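Long-range contacts in 4,5-DOPA dioxygenase extradiol (Escherichia coli, PDB 2PW6), which opens the aromatic ring of DOPA between carbons 4 and 5 in vitro, giving a seco-DOPA that rearranges to betalamic acid, though its physiological substrate is unknown: residues S55-F59 with P232-P237; A149-E154 with V211-V217; N198-K202 with L263-S267. All coordinates share one frame; numbering follows the deposited sequence.

Contact 1: residues S55-F59 with P232-P237; sequences SAHWF and PEHYLP. With ZN (zinc ion), chain B.
A56 and H234 bring the two backbones to 4.5 Å, CA to CA, where strand 50-60 turns a corner in a type I turn from S55 to W58 and the chain at 232-237 winds into helix 236-243. The methyl CB of A56 sits over the centre of the H234 imidazole in a tight CH-pi contact, with CB 3.3 Å from CG of H234. Beyond it, H57 NE2 and H234 NE2 bind the same zinc ion, at 2.3 Å and 2.0 Å; H22 of the same chain and D86 of the second subunit complete the site. The two rings form an offset edge-to-face pair, planes 82° apart, with the edge of H234 turned to the face of H57. E233 OE2 accepts H234 ND1 through its anti lone pair, in the ring plane and nearly straight (172°), while OE1 is held by T231. With CG anti to the backbone N (chi1 -168°), F59 reaches across so that E233 CB lies over the middle of its ring. The A56 methyl and the second-shell E233 carboxylate, with H177 stacked on the ring, probably help to keep H234 turned so that NE2 faces the metal.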
ATOM      1  N   SER A  55      -1.461  10.613  -8.040  1.00 37.72           N
ATOM      2  CA  SER A  55      -2.032   9.882  -6.889  1.00 36.28           C
ATOM      3  C   SER A  55      -1.742  10.553  -5.579  1.00 35.72           C
ATOM      4  O   SER A  55      -0.627  11.020  -5.382  1.00 34.96           O
ATOM      5  CB  SER A  55      -1.458   8.486  -6.787  1.00 36.17           C
ATOM      6  OG  SER A  55      -1.976   7.802  -5.667  1.00 35.85           O
ATOM      7  N   ALA A  56      -2.733  10.531  -4.662  1.00 34.78           N
ATOM      8  CA  ALA A  56      -2.560  10.850  -3.216  1.00 33.05           C
ATOM      9  C   ALA A  56      -1.306  10.250  -2.631  1.00 32.58           C
ATOM     10  O   ALA A  56      -0.629  10.829  -1.783  1.00 33.67           O
ATOM     11  CB  ALA A  56      -3.778  10.310  -2.414  1.00 31.87           C
ATOM     12  N   HIS A  57      -1.022   9.043  -3.049  1.00 31.85           N
ATOM     13  CA  HIS A  57       0.056   8.287  -2.474  1.00 32.68           C
ATOM     14  C   HIS A  57       1.472   8.582  -3.058  1.00 32.40           C
ATOM     15  O   HIS A  57       2.408   7.989  -2.622  1.00 32.73           O
ATOM     16  CB  HIS A  57      -0.286   6.803  -2.569  1.00 32.88           C
ATOM     17  CG  HIS A  57      -1.481   6.399  -1.759  1.00 34.85           C
ATOM     18  ND1 HIS A  57      -1.363   5.895  -0.483  1.00 35.35           N
ATOM     19  CD2 HIS A  57      -2.811   6.416  -2.041  1.00 34.08           C
ATOM     20  CE1 HIS A  57      -2.565   5.614  -0.012  1.00 38.85           C
ATOM     21  NE2 HIS A  57      -3.465   5.927  -0.933  1.00 35.23           N
ATOM     22  N   TRP A  58       1.624   9.503  -4.004  1.00 33.64           N
ATOM     23  CA  TRP A  58       2.991   9.972  -4.463  1.00 33.58           C
ATOM     24  C   TRP A  58       3.131  11.416  -3.975  1.00 33.93           C
ATOM     25  O   TRP A  58       2.884  12.368  -4.695  1.00 32.75           O
ATOM     26  CB  TRP A  58       3.198   9.846  -5.998  1.00 33.05           C
ATOM     27  CG  TRP A  58       2.786   8.437  -6.572  1.00 32.52           C
ATOM     28  CD1 TRP A  58       3.081   7.204  -6.041  1.00 33.89           C
ATOM     29  CD2 TRP A  58       2.025   8.178  -7.742  1.00 30.50           C
ATOM     30  NE1 TRP A  58       2.531   6.189  -6.801  1.00 30.57           N
ATOM     31  CE2 TRP A  58       1.887   6.770  -7.859  1.00 32.15           C
ATOM     32  CE3 TRP A  58       1.479   8.994  -8.737  1.00 32.57           C
ATOM     33  CZ2 TRP A  58       1.202   6.172  -8.922  1.00 32.94           C
ATOM     34  CZ3 TRP A  58       0.802   8.393  -9.798  1.00 32.66           C
ATOM     35  CH2 TRP A  58       0.672   7.003  -9.879  1.00 32.84           C
ATOM     36  N   PHE A  59       3.469  11.541  -2.690  1.00 35.13           N
ATOM     37  CA  PHE A  59       3.474  12.810  -1.938  1.00 35.64           C
ATOM     38  C   PHE A  59       4.916  12.962  -1.426  1.00 36.35           C
ATOM     39  O   PHE A  59       5.332  12.259  -0.504  1.00 37.31           O
ATOM     40  CB  PHE A  59       2.462  12.703  -0.788  1.00 34.72           C
ATOM     41  CG  PHE A  59       2.117  14.012  -0.091  1.00 32.99           C
ATOM     42  CD1 PHE A  59       1.733  15.130  -0.801  1.00 27.75           C
ATOM     43  CD2 PHE A  59       2.062  14.065   1.328  1.00 34.64           C
ATOM     44  CE1 PHE A  59       1.350  16.336  -0.157  1.00 31.67           C
ATOM     45  CE2 PHE A  59       1.666  15.281   2.007  1.00 30.89           C
ATOM     46  CZ  PHE A  59       1.316  16.411   1.261  1.00 30.42           C
ATOM     47  N   PRO A 232      -2.720  16.865   3.823  1.00 37.60           N
ATOM     48  CA  PRO A 232      -3.388  17.251   2.600  1.00 36.83           C
ATOM     49  C   PRO A 232      -3.454  16.252   1.425  1.00 35.41           C
ATOM     50  O   PRO A 232      -4.235  16.506   0.537  1.00 36.58           O
ATOM     51  CB  PRO A 232      -2.618  18.526   2.176  1.00 36.91           C
ATOM     52  CG  PRO A 232      -1.684  18.840   3.288  1.00 37.40           C
ATOM     53  CD  PRO A 232      -1.408  17.534   3.933  1.00 37.62           C
ATOM     54  N   GLU A 233      -2.718  15.141   1.439  1.00 34.54           N
ATOM     55  CA  GLU A 233      -2.372  14.388   0.190  1.00 34.55           C
ATOM     56  C   GLU A 233      -3.557  13.812  -0.588  1.00 33.73           C
ATOM     57  O   GLU A 233      -3.567  13.852  -1.809  1.00 32.77           O
ATOM     58  CB  GLU A 233      -1.307  13.295   0.439  1.00 34.19           C
ATOM     59  CG  GLU A 233      -1.835  12.003   1.090  1.00 37.56           C
ATOM     60  CD  GLU A 233      -2.270  12.193   2.551  1.00 38.45           C
ATOM     61  OE1 GLU A 233      -1.594  12.978   3.250  1.00 40.56           O
ATOM     62  OE2 GLU A 233      -3.261  11.553   2.996  1.00 37.32           O
ATOM     63  N   HIS A 234      -4.576  13.306   0.116  1.00 32.70           N
ATOM     64  CA  HIS A 234      -5.750  12.725  -0.573  1.00 30.48           C
ATOM     65  C   HIS A 234      -6.731  13.714  -1.143  1.00 30.23           C
ATOM     66  O   HIS A 234      -7.556  13.370  -2.014  1.00 30.58           O
ATOM     67  CB  HIS A 234      -6.459  11.696   0.281  1.00 30.15           C
ATOM     68  CG  HIS A 234      -5.889  10.314   0.183  1.00 22.30           C
ATOM     69  ND1 HIS A 234      -4.812   9.907   0.927  1.00 25.80           N
ATOM     70  CD2 HIS A 234      -6.349   9.205  -0.433  1.00 24.68           C
ATOM     71  CE1 HIS A 234      -4.588   8.623   0.730  1.00 20.11           C
ATOM     72  NE2 HIS A 234      -5.506   8.164  -0.103  1.00 21.51           N
ATOM     73  N   TYR A 235      -6.621  14.952  -0.681  1.00 30.89           N
ATOM     74  CA  TYR A 235      -7.411  16.045  -1.212  1.00 31.65           C
ATOM     75  C   TYR A 235      -6.783  16.854  -2.386  1.00 31.77           C
ATOM     76  O   TYR A 235      -7.476  17.258  -3.344  1.00 30.94           O
ATOM     77  CB  TYR A 235      -7.677  16.992  -0.065  1.00 33.17           C
ATOM     78  CG  TYR A 235      -8.482  18.169  -0.468  1.00 35.45           C
ATOM     79  CD1 TYR A 235      -9.865  18.064  -0.579  1.00 37.72           C
ATOM     80  CD2 TYR A 235      -7.869  19.412  -0.746  1.00 35.23           C
ATOM     81  CE1 TYR A 235     -10.649  19.169  -0.958  1.00 38.43           C
ATOM     82  CE2 TYR A 235      -8.645  20.524  -1.135  1.00 36.11           C
ATOM     83  CZ  TYR A 235     -10.038  20.388  -1.241  1.00 38.99           C
ATOM     84  OH  TYR A 235     -10.859  21.467  -1.613  1.00 38.57           O
ATOM     85  N   LEU A 236      -5.486  17.117  -2.269  1.00 31.69           N
ATOM     86  CA  LEU A 236      -4.721  17.940  -3.232  1.00 33.17           C
ATOM     87  C   LEU A 236      -4.884  17.554  -4.718  1.00 32.68           C
ATOM     88  O   LEU A 236      -4.891  18.455  -5.563  1.00 32.56           O
ATOM     89  CB  LEU A 236      -3.214  17.979  -2.863  1.00 33.19           C
ATOM     90  CG  LEU A 236      -2.826  18.837  -1.642  1.00 35.03           C
ATOM     91  CD1 LEU A 236      -1.297  18.734  -1.274  1.00 34.55           C
ATOM     92  CD2 LEU A 236      -3.251  20.325  -1.819  1.00 35.02           C
ATOM     93  N   PRO A 237      -5.041  16.244  -5.029  1.00 32.58           N
ATOM     94  CA  PRO A 237      -5.193  15.812  -6.398  1.00 33.73           C
ATOM     95  C   PRO A 237      -6.357  16.425  -7.139  1.00 35.65           C
ATOM     96  O   PRO A 237      -6.262  16.608  -8.359  1.00 37.19           O
ATOM     97  CB  PRO A 237      -5.362  14.282  -6.269  1.00 32.84           C
ATOM     98  CG  PRO A 237      -4.661  13.946  -5.056  1.00 31.11           C
ATOM     99  CD  PRO A 237      -4.988  15.070  -4.131  1.00 33.00           C
TER
HETATM  100 ZN    ZN B 272      -5.712   6.297  -0.737  1.00 23.09          ZN

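Contact 2: residues A149-E154 with V211-V217; sequences AAWHFE and VEQHPLV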
ATOM      1  N   ALA A 149      -1.731  24.731  -1.038  1.00 42.84           N
ATOM      2  CA  ALA A 149      -2.862  24.356  -1.885  1.00 42.29           C
ATOM      3  C   ALA A 149      -3.014  25.154  -3.190  1.00 42.39           C
ATOM      4  O   ALA A 149      -3.457  24.589  -4.213  1.00 42.19           O
ATOM      5  CB  ALA A 149      -4.177  24.428  -1.075  1.00 41.58           C
ATOM      6  N   ALA A 150      -2.726  26.459  -3.110  1.00 41.40           N
ATOM      7  CA  ALA A 150      -2.809  27.396  -4.218  1.00 41.79           C
ATOM      8  C   ALA A 150      -1.821  27.005  -5.349  1.00 41.75           C
ATOM      9  O   ALA A 150      -2.139  27.077  -6.532  1.00 41.64           O
ATOM     10  CB  ALA A 150      -2.510  28.824  -3.707  1.00 41.71           C
ATOM     11  N   TRP A 151      -0.645  26.565  -4.929  1.00 41.79           N
ATOM     12  CA  TRP A 151       0.422  26.110  -5.788  1.00 42.74           C
ATOM     13  C   TRP A 151       0.004  24.839  -6.562  1.00 42.32           C
ATOM     14  O   TRP A 151       0.145  24.763  -7.795  1.00 42.97           O
ATOM     15  CB  TRP A 151       1.679  25.893  -4.919  1.00 42.29           C
ATOM     16  CG  TRP A 151       2.933  25.654  -5.696  1.00 43.73           C
ATOM     17  CD1 TRP A 151       3.889  26.584  -6.044  1.00 43.71           C
ATOM     18  CD2 TRP A 151       3.380  24.394  -6.228  1.00 43.23           C
ATOM     19  NE1 TRP A 151       4.907  25.969  -6.748  1.00 44.02           N
ATOM     20  CE2 TRP A 151       4.621  24.630  -6.875  1.00 42.31           C
ATOM     21  CE3 TRP A 151       2.856  23.087  -6.212  1.00 41.78           C
ATOM     22  CZ2 TRP A 151       5.347  23.607  -7.502  1.00 42.16           C
ATOM     23  CZ3 TRP A 151       3.582  22.070  -6.829  1.00 43.21           C
ATOM     24  CH2 TRP A 151       4.817  22.341  -7.470  1.00 43.10           C
ATOM     25  N   HIS A 152      -0.536  23.855  -5.846  1.00 41.25           N
ATOM     26  CA  HIS A 152      -1.110  22.675  -6.483  1.00 40.10           C
ATOM     27  C   HIS A 152      -2.236  23.002  -7.435  1.00 40.93           C
ATOM     28  O   HIS A 152      -2.351  22.358  -8.479  1.00 41.24           O
ATOM     29  CB  HIS A 152      -1.540  21.674  -5.438  1.00 39.72           C
ATOM     30  CG  HIS A 152      -0.425  21.293  -4.517  1.00 38.70           C
ATOM     31  ND1 HIS A 152       0.599  20.466  -4.910  1.00 35.40           N
ATOM     32  CD2 HIS A 152      -0.137  21.679  -3.247  1.00 36.84           C
ATOM     33  CE1 HIS A 152       1.448  20.317  -3.907  1.00 38.96           C
ATOM     34  NE2 HIS A 152       1.027  21.046  -2.887  1.00 39.15           N
ATOM     35  N   PHE A 153      -3.059  24.001  -7.102  1.00 41.02           N
ATOM     36  CA  PHE A 153      -4.059  24.521  -8.054  1.00 41.43           C
ATOM     37  C   PHE A 153      -3.370  25.123  -9.297  1.00 42.48           C
ATOM     38  O   PHE A 153      -3.781  24.844 -10.427  1.00 42.71           O
ATOM     39  CB  PHE A 153      -5.010  25.548  -7.393  1.00 40.76           C
ATOM     40  CG  PHE A 153      -6.149  26.020  -8.300  1.00 39.82           C
ATOM     41  CD1 PHE A 153      -7.385  25.394  -8.270  1.00 40.40           C
ATOM     42  CD2 PHE A 153      -5.975  27.094  -9.169  1.00 38.93           C
ATOM     43  CE1 PHE A 153      -8.429  25.825  -9.094  1.00 40.83           C
ATOM     44  CE2 PHE A 153      -6.999  27.517 -10.017  1.00 39.93           C
ATOM     45  CZ  PHE A 153      -8.238  26.879  -9.963  1.00 40.44           C
ATOM     46  N   GLU A 154      -2.353  25.961  -9.085  1.00 44.09           N
ATOM     47  CA  GLU A 154      -1.552  26.495 -10.208  1.00 46.07           C
ATOM     48  C   GLU A 154      -0.956  25.403 -11.104  1.00 45.57           C
ATOM     49  O   GLU A 154      -0.892  25.591 -12.315  1.00 45.89           O
ATOM     50  CB  GLU A 154      -0.454  27.468  -9.758  1.00 45.96           C
ATOM     51  CG  GLU A 154      -0.939  28.802  -9.171  1.00 51.11           C
ATOM     52  CD  GLU A 154      -1.811  29.663 -10.101  1.00 56.26           C
ATOM     53  OE1 GLU A 154      -2.040  29.302 -11.292  1.00 57.43           O
ATOM     54  OE2 GLU A 154      -2.278  30.720  -9.604  1.00 57.19           O
ATOM     55  N   VAL A 211      -7.273  32.772  -7.275  1.00 60.63           N
ATOM     56  CA  VAL A 211      -6.904  31.474  -6.683  1.00 61.10           C
ATOM     57  C   VAL A 211      -6.841  31.529  -5.148  1.00 61.16           C
ATOM     58  O   VAL A 211      -7.424  30.690  -4.462  1.00 61.16           O
ATOM     59  CB  VAL A 211      -5.566  30.926  -7.315  1.00 60.93           C
ATOM     60  CG1 VAL A 211      -4.430  31.949  -7.172  1.00 61.89           C
ATOM     61  CG2 VAL A 211      -5.157  29.568  -6.737  1.00 60.40           C
ATOM     62  N   GLU A 212      -6.160  32.553  -4.640  1.00 61.57           N
ATOM     63  CA  GLU A 212      -5.990  32.810  -3.215  1.00 61.92           C
ATOM     64  C   GLU A 212      -7.298  32.882  -2.428  1.00 60.93           C
ATOM     65  O   GLU A 212      -7.311  32.638  -1.222  1.00 60.97           O
ATOM     66  CB  GLU A 212      -5.216  34.120  -3.019  1.00 62.54           C
ATOM     67  CG  GLU A 212      -3.781  34.100  -3.540  1.00 65.97           C
ATOM     68  CD  GLU A 212      -2.876  33.109  -2.798  1.00 69.69           C
ATOM     69  OE1 GLU A 212      -3.039  31.881  -2.996  1.00 70.45           O
ATOM     70  OE2 GLU A 212      -1.986  33.567  -2.032  1.00 71.10           O
ATOM     71  N   GLN A 213      -8.379  33.230  -3.114  1.00 59.86           N
ATOM     72  CA  GLN A 213      -9.695  33.314  -2.499  1.00 59.22           C
ATOM     73  C   GLN A 213     -10.611  32.128  -2.865  1.00 57.67           C
ATOM     74  O   GLN A 213     -11.807  32.153  -2.545  1.00 57.92           O
ATOM     75  CB  GLN A 213     -10.400  34.651  -2.845  1.00 59.89           C
ATOM     76  CG  GLN A 213      -9.503  35.881  -3.091  1.00 62.85           C
ATOM     77  CD  GLN A 213      -8.801  36.421  -1.832  1.00 67.24           C
ATOM     78  OE1 GLN A 213      -9.074  35.992  -0.705  1.00 67.65           O
ATOM     79  NE2 GLN A 213      -7.883  37.378  -2.034  1.00 69.03           N
ATOM     80  N   HIS A 214     -10.076  31.091  -3.511  1.00 55.96           N
ATOM     81  CA  HIS A 214     -10.894  29.902  -3.863  1.00 54.13           C
ATOM     82  C   HIS A 214     -11.207  29.091  -2.600  1.00 53.82           C
ATOM     83  O   HIS A 214     -10.290  28.706  -1.877  1.00 52.70           O
ATOM     84  CB  HIS A 214     -10.174  29.024  -4.901  1.00 53.85           C
ATOM     85  CG  HIS A 214     -11.068  28.091  -5.667  1.00 51.23           C
ATOM     86  ND1 HIS A 214     -11.924  27.195  -5.059  1.00 48.35           N
ATOM     87  CD2 HIS A 214     -11.208  27.891  -7.000  1.00 49.60           C
ATOM     88  CE1 HIS A 214     -12.567  26.499  -5.981  1.00 46.60           C
ATOM     89  NE2 HIS A 214     -12.153  26.903  -7.169  1.00 48.49           N
ATOM     90  N   PRO A 215     -12.513  28.856  -2.320  1.00 53.99           N
ATOM     91  CA  PRO A 215     -12.980  28.028  -1.198  1.00 53.71           C
ATOM     92  C   PRO A 215     -12.331  26.646  -1.147  1.00 52.76           C
ATOM     93  O   PRO A 215     -11.984  26.169  -0.069  1.00 52.74           O
ATOM     94  CB  PRO A 215     -14.483  27.879  -1.484  1.00 53.72           C
ATOM     95  CG  PRO A 215     -14.837  29.119  -2.166  1.00 53.82           C
ATOM     96  CD  PRO A 215     -13.661  29.401  -3.072  1.00 54.09           C
ATOM     97  N   LEU A 216     -12.145  26.028  -2.307  1.00 51.92           N
ATOM     98  CA  LEU A 216     -11.535  24.704  -2.369  1.00 50.90           C
ATOM     99  C   LEU A 216     -10.022  24.750  -2.229  1.00 50.53           C
ATOM    100  O   LEU A 216      -9.388  23.750  -1.899  1.00 50.57           O
ATOM    101  CB  LEU A 216     -11.969  23.974  -3.627  1.00 50.89           C
ATOM    102  CG  LEU A 216     -13.474  23.716  -3.713  1.00 50.02           C
ATOM    103  CD1 LEU A 216     -13.772  22.679  -4.795  1.00 49.23           C
ATOM    104  CD2 LEU A 216     -14.054  23.241  -2.381  1.00 48.93           C
ATOM    105  N   VAL A 217      -9.448  25.927  -2.448  1.00 49.94           N
ATOM    106  CA  VAL A 217      -8.032  26.141  -2.193  1.00 49.37           C
ATOM    107  C   VAL A 217      -7.836  26.420  -0.710  1.00 49.69           C
ATOM    108  O   VAL A 217      -6.882  25.950  -0.111  1.00 48.71           O
ATOM    109  CB  VAL A 217      -7.460  27.298  -3.061  1.00 49.04           C
ATOM    110  CG1 VAL A 217      -6.145  27.842  -2.489  1.00 47.45           C
ATOM    111  CG2 VAL A 217      -7.298  26.831  -4.496  1.00 48.57           C
TER
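In the alpha/beta fold of this dioxygenase, the first turns of helix 149-159 are covered by the loop between helices 192-202 and 225-228, and V211 and V217 of that loop straddle A150 and F153. The backbones come closest at A149 and V217, with CA atoms 5.5 Å apart. The packing is mainly apolar, and the two valines do most of it. V217 uses both branches: CG1 lies 3.7 Å from the backbone N of A150, and CG2 meets F153 at CB (3.9 Å) and lies obliquely to the ring, near CG and CD1. V211 enters from the 3-10 segment 211-213. Its CG2 touches F153 CD2 at 3.6 Å, the two side chains sliding past each other in opposite directions, while its CG1 is met by E154 OE2 at 3.5 Å. F153 points its ring between these residues because CG stands anti to the backbone N (chi1 -175°); the far side of the ring reaches H214, F153 CE1 lying 4.0 Å from H214 CD2 with the planes inclined at 50°. L242 of helix 236-243 also touches F153, so the phenyl group joins the loop to two helices. At the margin, E212 bends back until OE1 is 3.2 Å from CB of A150. The loop keeps its own shape partly through H214, whose ring also meets W207. Its ND1 accepts the backbone N-H of L216 at 3.0 Å, 13° out of the imidazole plane, which implies that the ring proton of a neutral H214 would be on NE2.

Contact 3: residues N198-K202 with L263-S267; sequences NEYVK and LSMLS
The carboxamide of N198 meets S264 and a water on the same side of its plane, both off the plane rather than in it, while L266 CB lies toward the other side, 4.0 Å from OD1. This polar link ties the last turns of helix 192-202 to strand 263-264, half of a small two-stranded antiparallel sheet with 258-259. N198 OD1 accepts the hydroxyl of S264, OG to OD1 2.5 Å, a very short distance whose exact value is doubtful at this resolution. ND2 of N198 donates to the water at 2.9 Å, and the water returns a weak bond to S264 OG, closing a ring that runs through the amide. The reach comes from CG standing opposite the backbone N (chi1 -157°), which sends the amide out from the helix toward the strand. With a leucine at N198, the buried S264 hydroxyl would probably lose its acceptor and the water its amide donor. Next to the polar group the packing turns apolar: L266 CD2 is 3.6 Å from V201 CG1, the two side chains passing in opposite directions. K202 sends its ammonium group on to E256, while its stem lies against the leucine, CG at 3.6 Å from L266 CD2.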
ATOM      1  N   ASN A 198     -17.969  17.489   2.520  1.00 47.77           N
ATOM      2  CA  ASN A 198     -18.184  17.031   1.154  1.00 48.74           C
ATOM      3  C   ASN A 198     -19.066  17.965   0.326  1.00 49.67           C
ATOM      4  O   ASN A 198     -18.763  18.260  -0.842  1.00 49.59           O
ATOM      5  CB  ASN A 198     -18.773  15.627   1.173  1.00 48.27           C
ATOM      6  CG  ASN A 198     -18.511  14.866  -0.108  1.00 49.45           C
ATOM      7  OD1 ASN A 198     -17.365  14.462  -0.393  1.00 49.00           O
ATOM      8  ND2 ASN A 198     -19.567  14.635  -0.879  1.00 45.84           N
ATOM      9  N   GLU A 199     -20.149  18.447   0.944  1.00 50.22           N
ATOM     10  CA  GLU A 199     -21.092  19.346   0.277  1.00 50.22           C
ATOM     11  C   GLU A 199     -20.490  20.717  -0.010  1.00 49.72           C
ATOM     12  O   GLU A 199     -20.790  21.315  -1.022  1.00 50.00           O
ATOM     13  CB  GLU A 199     -22.411  19.455   1.089  1.00 50.54           C
ATOM     14  CG  GLU A 199     -23.208  18.124   1.152  1.00 51.59           C
ATOM     15  CD  GLU A 199     -23.650  17.620  -0.216  1.00 53.56           C
ATOM     16  OE1 GLU A 199     -23.984  18.441  -1.094  1.00 55.01           O
ATOM     17  OE2 GLU A 199     -23.670  16.392  -0.428  1.00 56.99           O
ATOM     18  N   TYR A 200     -19.657  21.209   0.897  1.00 49.94           N
ATOM     19  CA  TYR A 200     -18.833  22.395   0.684  1.00 50.77           C
ATOM     20  C   TYR A 200     -17.857  22.216  -0.489  1.00 51.21           C
ATOM     21  O   TYR A 200     -17.534  23.189  -1.179  1.00 50.93           O
ATOM     22  CB  TYR A 200     -18.053  22.692   1.961  1.00 51.33           C
ATOM     23  CG  TYR A 200     -16.997  23.775   1.875  1.00 52.77           C
ATOM     24  CD1 TYR A 200     -17.354  25.128   1.756  1.00 53.27           C
ATOM     25  CD2 TYR A 200     -15.634  23.457   1.952  1.00 53.23           C
ATOM     26  CE1 TYR A 200     -16.387  26.133   1.704  1.00 53.52           C
ATOM     27  CE2 TYR A 200     -14.651  24.464   1.901  1.00 53.26           C
ATOM     28  CZ  TYR A 200     -15.035  25.796   1.778  1.00 53.79           C
ATOM     29  OH  TYR A 200     -14.071  26.802   1.739  1.00 54.04           O
ATOM     30  N   VAL A 201     -17.381  20.981  -0.692  1.00 51.37           N
ATOM     31  CA  VAL A 201     -16.573  20.650  -1.875  1.00 51.89           C
ATOM     32  C   VAL A 201     -17.419  20.790  -3.152  1.00 52.65           C
ATOM     33  O   VAL A 201     -17.147  21.662  -3.979  1.00 52.58           O
ATOM     34  CB  VAL A 201     -15.829  19.257  -1.762  1.00 51.29           C
ATOM     35  CG1 VAL A 201     -15.312  18.786  -3.124  1.00 51.82           C
ATOM     36  CG2 VAL A 201     -14.672  19.359  -0.795  1.00 49.38           C
ATOM     37  N   LYS A 202     -18.462  19.971  -3.268  1.00 53.52           N
ATOM     38  CA  LYS A 202     -19.381  19.993  -4.399  1.00 54.18           C
ATOM     39  C   LYS A 202     -19.985  21.358  -4.748  1.00 54.78           C
ATOM     40  O   LYS A 202     -20.223  21.644  -5.931  1.00 54.98           O
ATOM     41  CB  LYS A 202     -20.521  19.014  -4.145  1.00 54.59           C
ATOM     42  CG  LYS A 202     -20.095  17.569  -4.035  1.00 54.75           C
ATOM     43  CD  LYS A 202     -21.242  16.702  -3.587  1.00 56.52           C
ATOM     44  CE  LYS A 202     -22.477  16.888  -4.451  1.00 56.92           C
ATOM     45  NZ  LYS A 202     -23.493  15.890  -4.039  1.00 58.16           N
ATOM     46  N   LEU A 263     -15.049   7.875   4.282  1.00 42.78           N
ATOM     47  CA  LEU A 263     -14.340   7.792   3.003  1.00 42.55           C
ATOM     48  C   LEU A 263     -15.157   8.397   1.863  1.00 42.43           C
ATOM     49  O   LEU A 263     -16.035   7.736   1.311  1.00 42.17           O
ATOM     50  CB  LEU A 263     -13.942   6.350   2.696  1.00 42.78           C
ATOM     51  CG  LEU A 263     -12.872   6.100   1.623  1.00 44.29           C
ATOM     52  CD1 LEU A 263     -11.507   6.816   1.919  1.00 44.22           C
ATOM     53  CD2 LEU A 263     -12.653   4.631   1.541  1.00 45.07           C
ATOM     54  N   SER A 264     -14.870   9.645   1.489  1.00 42.58           N
ATOM     55  CA  SER A 264     -15.609  10.218   0.352  1.00 43.61           C
ATOM     56  C   SER A 264     -15.153   9.746  -1.049  1.00 44.27           C
ATOM     57  O   SER A 264     -13.954   9.668  -1.360  1.00 42.91           O
ATOM     58  CB  SER A 264     -15.729  11.729   0.406  1.00 43.15           C
ATOM     59  OG  SER A 264     -16.470  12.158  -0.729  1.00 43.62           O
HETATM   60  N   MSE A 265     -16.152   9.413  -1.863  1.00 45.63           N
HETATM   61  CA  MSE A 265     -15.939   8.738  -3.139  1.00 46.87           C
HETATM   62  C   MSE A 265     -16.286   9.684  -4.271  1.00 46.90           C
HETATM   63  O   MSE A 265     -16.389   9.281  -5.432  1.00 48.51           O
HETATM   64  CB  MSE A 265     -16.776   7.449  -3.235  1.00 47.60           C
HETATM   65  CG  MSE A 265     -16.348   6.259  -2.381  1.00 48.02           C
HETATM   66 SE   MSE A 265     -14.445   5.689  -2.394  1.00 53.85          SE
HETATM   67  CE  MSE A 265     -14.638   3.777  -2.608  1.00 53.47           C
ATOM     68  N   LEU A 266     -16.469  10.949  -3.919  1.00 46.71           N
ATOM     69  CA  LEU A 266     -16.709  12.003  -4.867  1.00 46.65           C
ATOM     70  C   LEU A 266     -15.681  12.059  -6.015  1.00 48.14           C
ATOM     71  O   LEU A 266     -14.514  12.441  -5.804  1.00 47.98           O
ATOM     72  CB  LEU A 266     -16.729  13.344  -4.146  1.00 45.73           C
ATOM     73  CG  LEU A 266     -17.011  14.552  -5.033  1.00 43.21           C
ATOM     74  CD1 LEU A 266     -18.398  14.459  -5.686  1.00 43.14           C
ATOM     75  CD2 LEU A 266     -16.931  15.765  -4.209  1.00 39.37           C
ATOM     76  N   SER A 267     -16.152  11.690  -7.210  1.00 48.85           N
ATOM     77  CA  SER A 267     -15.426  11.843  -8.465  1.00 49.17           C
ATOM     78  C   SER A 267     -15.853  13.075  -9.281  1.00 50.38           C
ATOM     79  O   SER A 267     -17.015  13.497  -9.237  1.00 50.63           O
ATOM     80  CB  SER A 267     -15.568  10.574  -9.263  1.00 48.82           C
ATOM     81  OG  SER A 267     -15.106   9.492  -8.464  1.00 48.53           O
TER
HETATM   82  O   HOH W   1     -19.308  12.161  -2.413  1.00 49.87           O

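In the fold
Contact 1 supplies two ligands of the zinc site, H57 and H234, and the other two are packing contacts whose centres lie about 15 Å from its own; the centres of contacts 2 and 3 lie about 17 Å apart. Residue Y235, next to the metal ligand H234, joins all three: its OH probably bonds to L216 O of contact 2 at 2.7 Å, and its ring packs on V201 of contact 3, Y235 CE1 to V201 CG2 being 4.0 Å. L236 also packs against H152 and A149. A weak bond from Y200 OH to P215 O links contacts 2 and 3. In contact 3 the side chain of S264 is about 11 Å from a zinc ion and about 7 Å from that of H177.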